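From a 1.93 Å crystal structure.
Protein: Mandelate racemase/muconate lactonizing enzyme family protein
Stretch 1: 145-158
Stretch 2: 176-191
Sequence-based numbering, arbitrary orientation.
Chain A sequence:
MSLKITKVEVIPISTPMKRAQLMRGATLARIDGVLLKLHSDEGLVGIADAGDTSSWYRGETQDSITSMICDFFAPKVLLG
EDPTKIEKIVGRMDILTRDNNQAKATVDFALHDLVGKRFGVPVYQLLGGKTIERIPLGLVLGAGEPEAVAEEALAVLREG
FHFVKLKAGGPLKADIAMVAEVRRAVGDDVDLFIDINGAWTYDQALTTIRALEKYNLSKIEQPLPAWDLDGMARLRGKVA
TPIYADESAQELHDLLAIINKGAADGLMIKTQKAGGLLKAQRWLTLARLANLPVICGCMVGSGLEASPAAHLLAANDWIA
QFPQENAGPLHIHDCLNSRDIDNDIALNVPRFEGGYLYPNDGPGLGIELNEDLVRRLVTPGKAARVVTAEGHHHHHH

Stretch 1 145-158: EPEAVAEEALAVLR
Stretch 2 176-191: IAMVAEVRRAVGDDVD

No hydrogen bond joins these two helices, and the charged residue most covered in their contact, Glu 181, packs its CG against the first helix while its carboxylate pairs with Arg 184 of its own helix. It illustrates a general principle: where small residues line an interface, helices can approach closely, and here apolar contacts make up much of the meeting surface. Helix 146-158, with Glu 145 as its N-cap, and helix 176-186, which begins earlier in the chain, run in broadly the same direction, their axes crossing at -37° and approaching to 8.3 Å. Both have regular i to i+4 backbone bonding, near -63/-42 except Val 186 (-80/-14). The CA atoms of Pro 146 and Met 178 lie 4.5 Å apart, as do those of Ala 150 and Val 182; the CA atoms of Leu 154 and Val 186 are 6.5 Å apart, so the helices diverge toward the C-terminal side of this contact.

At the N-terminal side, Pro 146 CB sits 3.7 Å from Ala 177 O. Glu 181 chi1 (t) places its CG 3.1 Å from Pro 146 O and 3.6 Å from Ala 150 CB; chi2 (p) and chi3 (-11°) orient the carboxylate, whose salt bridge, Arg 184 NE to Glu 181 OE1 at 3.3 Å, has weak hydrogen bonds.

Ala 150 CB also meets Ala 185 CB at 4.0 Å, a methyl-to-methyl contact suited to the short spacing. Val 149 CG1 touches Val 182 CG2 at 3.9 Å (both chi1 t), and Ala 153 CB lies 3.9 Å from Val 186 CG1. As the helices separate, longer side chains reach across: Leu 154 (m, t) brings CD2 to 3.8 Å from Ala 185 O, and Leu 157 (m, t) brings CD1 to 3.4 Å from Val 186 CG1 (chi1 m) and 3.8 Å from CG2 of Val 190 (chi1 t), in the following loop.

Gly 187 ends the second helix at 86/170, where a CB would jam against the preceding carbonyl; Asp 188 (-76/-16), Asp 189 (-87/-10) and Val 190 (-83/138) follow. Arg 183, whose CA-to-CB bond points away from helix 146-158, braces this turn: its NH2 donates to Val 190 O at 2.7 Å and Gly 187 O at 2.9 Å.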

# COMPACT_ATOMS: atom_id res chain seq x y z
N GLU A 145 31.03 -19.01 31.21
CA GLU A 145 32.07 -18.74 30.22
C GLU A 145 31.76 -19.55 28.97
O GLU A 145 31.21 -20.65 29.04
CB GLU A 145 33.45 -19.11 30.76
CG GLU A 145 33.96 -18.18 31.86
CD GLU A 145 34.03 -16.73 31.42
OE1 GLU A 145 34.58 -16.45 30.33
OE2 GLU A 145 33.54 -15.85 32.17
N PRO A 146 32.12 -19.00 27.79
CA PRO A 146 31.85 -19.72 26.54
C PRO A 146 32.22 -21.20 26.56
O PRO A 146 31.49 -22.02 26.00
CB PRO A 146 32.63 -18.90 25.50
CG PRO A 146 33.60 -18.07 26.30
CD PRO A 146 32.83 -17.74 27.54
N GLU A 147 33.34 -21.54 27.20
CA GLU A 147 33.77 -22.94 27.25
C GLU A 147 32.82 -23.83 28.06
O GLU A 147 32.60 -24.99 27.70
CB GLU A 147 35.19 -23.05 27.82
CG GLU A 147 36.24 -22.35 26.97
CD GLU A 147 37.67 -22.62 27.45
OE1 GLU A 147 38.01 -23.81 27.63
OE2 GLU A 147 38.44 -21.65 27.65
N ALA A 148 32.27 -23.29 29.14
CA ALA A 148 31.35 -24.05 29.98
C ALA A 148 30.02 -24.25 29.25
O ALA A 148 29.45 -25.35 29.25
CB ALA A 148 31.12 -23.33 31.29
N VAL A 149 29.52 -23.18 28.64
CA VAL A 149 28.25 -23.24 27.92
C VAL A 149 28.32 -24.32 26.83
O VAL A 149 27.34 -25.02 26.58
CB VAL A 149 27.92 -21.87 27.27
CG1 VAL A 149 26.61 -21.96 26.51
CG2 VAL A 149 27.84 -20.80 28.35
N ALA A 150 29.48 -24.44 26.20
CA ALA A 150 29.67 -25.43 25.15
C ALA A 150 29.64 -26.85 25.70
O ALA A 150 29.19 -27.78 25.03
CB ALA A 150 30.97 -25.17 24.43
N GLU A 151 30.14 -27.02 26.93
CA GLU A 151 30.14 -28.35 27.55
C GLU A 151 28.70 -28.77 27.88
O GLU A 151 28.35 -29.95 27.76
CB GLU A 151 30.99 -28.37 28.82
CG GLU A 151 32.41 -27.84 28.61
CD GLU A 151 33.33 -28.10 29.79
OE1 GLU A 151 32.93 -27.80 30.94
OE2 GLU A 151 34.47 -28.59 29.56
N GLU A 152 27.88 -27.82 28.30
CA GLU A 152 26.49 -28.14 28.61
C GLU A 152 25.76 -28.44 27.31
O GLU A 152 24.83 -29.25 27.27
CB GLU A 152 25.80 -26.98 29.34
CG GLU A 152 24.31 -27.23 29.61
CD GLU A 152 23.66 -26.16 30.48
OE1 GLU A 152 24.25 -25.07 30.66
OE2 GLU A 152 22.54 -26.42 30.99
N ALA A 153 26.18 -27.79 26.23
CA ALA A 153 25.58 -28.00 24.92
C ALA A 153 25.76 -29.46 24.49
O ALA A 153 24.81 -30.11 24.06
CB ALA A 153 26.22 -27.07 23.89
N LEU A 154 26.98 -29.96 24.63
CA LEU A 154 27.29 -31.34 24.27
C LEU A 154 26.51 -32.32 25.15
O LEU A 154 26.02 -33.33 24.66
CB LEU A 154 28.79 -31.59 24.40
CG LEU A 154 29.67 -30.89 23.35
CD1 LEU A 154 31.14 -30.99 23.75
CD2 LEU A 154 29.43 -31.54 22.00
N ALA A 155 26.39 -32.02 26.44
CA ALA A 155 25.66 -32.88 27.36
C ALA A 155 24.19 -32.95 26.95
O ALA A 155 23.59 -34.02 26.94
CB ALA A 155 25.78 -32.34 28.79
N VAL A 156 23.63 -31.79 26.62
CA VAL A 156 22.24 -31.70 26.20
C VAL A 156 22.00 -32.51 24.93
O VAL A 156 21.01 -33.24 24.83
CB VAL A 156 21.84 -30.23 25.94
CG1 VAL A 156 20.50 -30.17 25.22
CG2 VAL A 156 21.76 -29.48 27.26
N LEU A 157 22.90 -32.38 23.96
CA LEU A 157 22.77 -33.12 22.71
C LEU A 157 22.90 -34.62 22.96
O LEU A 157 22.18 -35.42 22.37
CB LEU A 157 23.82 -32.65 21.70
CG LEU A 157 23.57 -31.23 21.15
CD1 LEU A 157 24.77 -30.75 20.37
CD2 LEU A 157 22.31 -31.24 20.28
N ARG A 158 23.81 -35.00 23.86
CA ARG A 158 24.00 -36.42 24.17
C ARG A 158 22.74 -37.04 24.78
O ARG A 158 22.46 -38.23 24.57
CB ARG A 158 25.18 -36.61 25.13
CG ARG A 158 26.50 -36.96 24.43
CD ARG A 158 27.61 -37.30 25.43
NE ARG A 158 28.28 -36.10 25.95
CZ ARG A 158 28.18 -35.68 27.21
NH1 ARG A 158 27.44 -36.36 28.09
NH2 ARG A 158 28.82 -34.58 27.59
N ILE A 176 29.57 -12.89 20.46
CA ILE A 176 30.36 -13.58 19.43
C ILE A 176 31.13 -14.75 20.02
O ILE A 176 31.10 -15.86 19.48
CB ILE A 176 31.39 -12.63 18.77
CG1 ILE A 176 30.68 -11.62 17.87
CG2 ILE A 176 32.39 -13.45 17.95
CD1 ILE A 176 31.61 -10.58 17.25
N ALA A 177 31.81 -14.51 21.14
CA ALA A 177 32.60 -15.53 21.81
C ALA A 177 31.77 -16.75 22.19
O ALA A 177 32.18 -17.90 21.97
CB ALA A 177 33.28 -14.94 23.05
N MET A 178 30.59 -16.51 22.77
CA MET A 178 29.71 -17.60 23.19
C MET A 178 29.31 -18.48 22.01
O MET A 178 29.50 -19.70 22.03
CB MET A 178 28.45 -17.03 23.86
CG MET A 178 27.41 -18.06 24.30
SD MET A 178 25.95 -17.29 25.08
CE MET A 178 25.08 -16.64 23.65
N VAL A 179 28.77 -17.84 20.97
CA VAL A 179 28.32 -18.55 19.77
C VAL A 179 29.49 -19.22 19.05
O VAL A 179 29.38 -20.37 18.61
CB VAL A 179 27.59 -17.59 18.79
CG1 VAL A 179 27.28 -18.29 17.48
CG2 VAL A 179 26.29 -17.11 19.43
N ALA A 180 30.60 -18.50 18.93
CA ALA A 180 31.78 -19.05 18.26
C ALA A 180 32.17 -20.39 18.88
O ALA A 180 32.30 -21.39 18.18
CB ALA A 180 32.94 -18.07 18.35
N GLU A 181 32.33 -20.39 20.20
CA GLU A 181 32.71 -21.60 20.94
C GLU A 181 31.67 -22.72 20.85
O GLU A 181 32.00 -23.86 20.49
CB GLU A 181 32.98 -21.25 22.41
CG GLU A 181 32.99 -22.46 23.34
CD GLU A 181 34.19 -23.38 23.14
OE1 GLU A 181 34.92 -23.20 22.13
OE2 GLU A 181 34.39 -24.28 23.98
N VAL A 182 30.42 -22.41 21.17
CA VAL A 182 29.37 -23.42 21.11
C VAL A 182 29.27 -24.06 19.72
O VAL A 182 29.16 -25.29 19.61
CB VAL A 182 28.00 -22.82 21.50
CG1 VAL A 182 26.93 -23.90 21.45
CG2 VAL A 182 28.08 -22.22 22.90
N ARG A 183 29.32 -23.24 18.67
CA ARG A 183 29.23 -23.75 17.30
C ARG A 183 30.36 -24.73 16.97
O ARG A 183 30.12 -25.76 16.34
CB ARG A 183 29.30 -22.59 16.30
CG ARG A 183 29.33 -23.02 14.82
CD ARG A 183 27.96 -22.93 14.17
NE ARG A 183 27.19 -24.15 14.34
CZ ARG A 183 25.88 -24.25 14.13
NH1 ARG A 183 25.16 -23.20 13.75
NH2 ARG A 183 25.28 -25.42 14.30
N ARG A 184 31.58 -24.39 17.38
CA ARG A 184 32.74 -25.24 17.12
C ARG A 184 32.57 -26.60 17.77
O ARG A 184 32.96 -27.63 17.21
CB ARG A 184 34.02 -24.59 17.65
CG ARG A 184 35.28 -25.43 17.41
CD ARG A 184 36.40 -25.06 18.37
NE ARG A 184 36.01 -25.25 19.77
CZ ARG A 184 35.77 -26.43 20.35
NH1 ARG A 184 35.91 -27.56 19.66
NH2 ARG A 184 35.39 -26.48 21.62
N ALA A 185 31.99 -26.60 18.96
CA ALA A 185 31.77 -27.83 19.71
C ALA A 185 30.69 -28.73 19.13
O ALA A 185 30.93 -29.92 18.90
CB ALA A 185 31.44 -27.48 21.17
N VAL A 186 29.51 -28.17 18.88
CA VAL A 186 28.40 -28.97 18.36
C VAL A 186 28.42 -29.25 16.86
O VAL A 186 27.68 -30.10 16.37
CB VAL A 186 27.04 -28.31 18.72
CG1 VAL A 186 26.95 -28.11 20.23
CG2 VAL A 186 26.90 -26.97 18.00
N GLY A 187 29.26 -28.53 16.12
CA GLY A 187 29.32 -28.77 14.68
C GLY A 187 28.29 -28.00 13.88
O GLY A 187 27.37 -27.39 14.45
N ASP A 188 28.43 -28.02 12.56
CA ASP A 188 27.52 -27.29 11.68
C ASP A 188 26.14 -27.90 11.48
O ASP A 188 25.23 -27.21 11.01
CB ASP A 188 28.15 -27.09 10.29
CG ASP A 188 29.56 -26.52 10.34
OD1 ASP A 188 29.83 -25.63 11.17
OD2 ASP A 188 30.39 -26.97 9.51
N ASP A 189 25.97 -29.18 11.82
CA ASP A 189 24.69 -29.85 11.61
C ASP A 189 23.66 -29.70 12.73
O ASP A 189 22.50 -30.07 12.57
CB ASP A 189 24.91 -31.34 11.32
CG ASP A 189 25.99 -31.57 10.28
OD1 ASP A 189 26.25 -30.64 9.48
OD2 ASP A 189 26.57 -32.69 10.24
N VAL A 190 24.09 -29.16 13.87
CA VAL A 190 23.18 -28.97 15.00
C VAL A 190 22.37 -27.68 14.89
O VAL A 190 22.90 -26.64 14.49
CB VAL A 190 23.97 -28.94 16.33
CG1 VAL A 190 23.10 -28.43 17.46
CG2 VAL A 190 24.48 -30.34 16.65
N ASP A 191 21.08 -27.78 15.21
CA ASP A 191 20.15 -26.64 15.19
C ASP A 191 20.52 -25.74 16.37
O ASP A 191 20.22 -26.06 17.52
CB ASP A 191 18.71 -27.15 15.33
CG ASP A 191 17.67 -26.02 15.34
OD1 ASP A 191 18.05 -24.83 15.47
OD2 ASP A 191 16.46 -26.33 15.25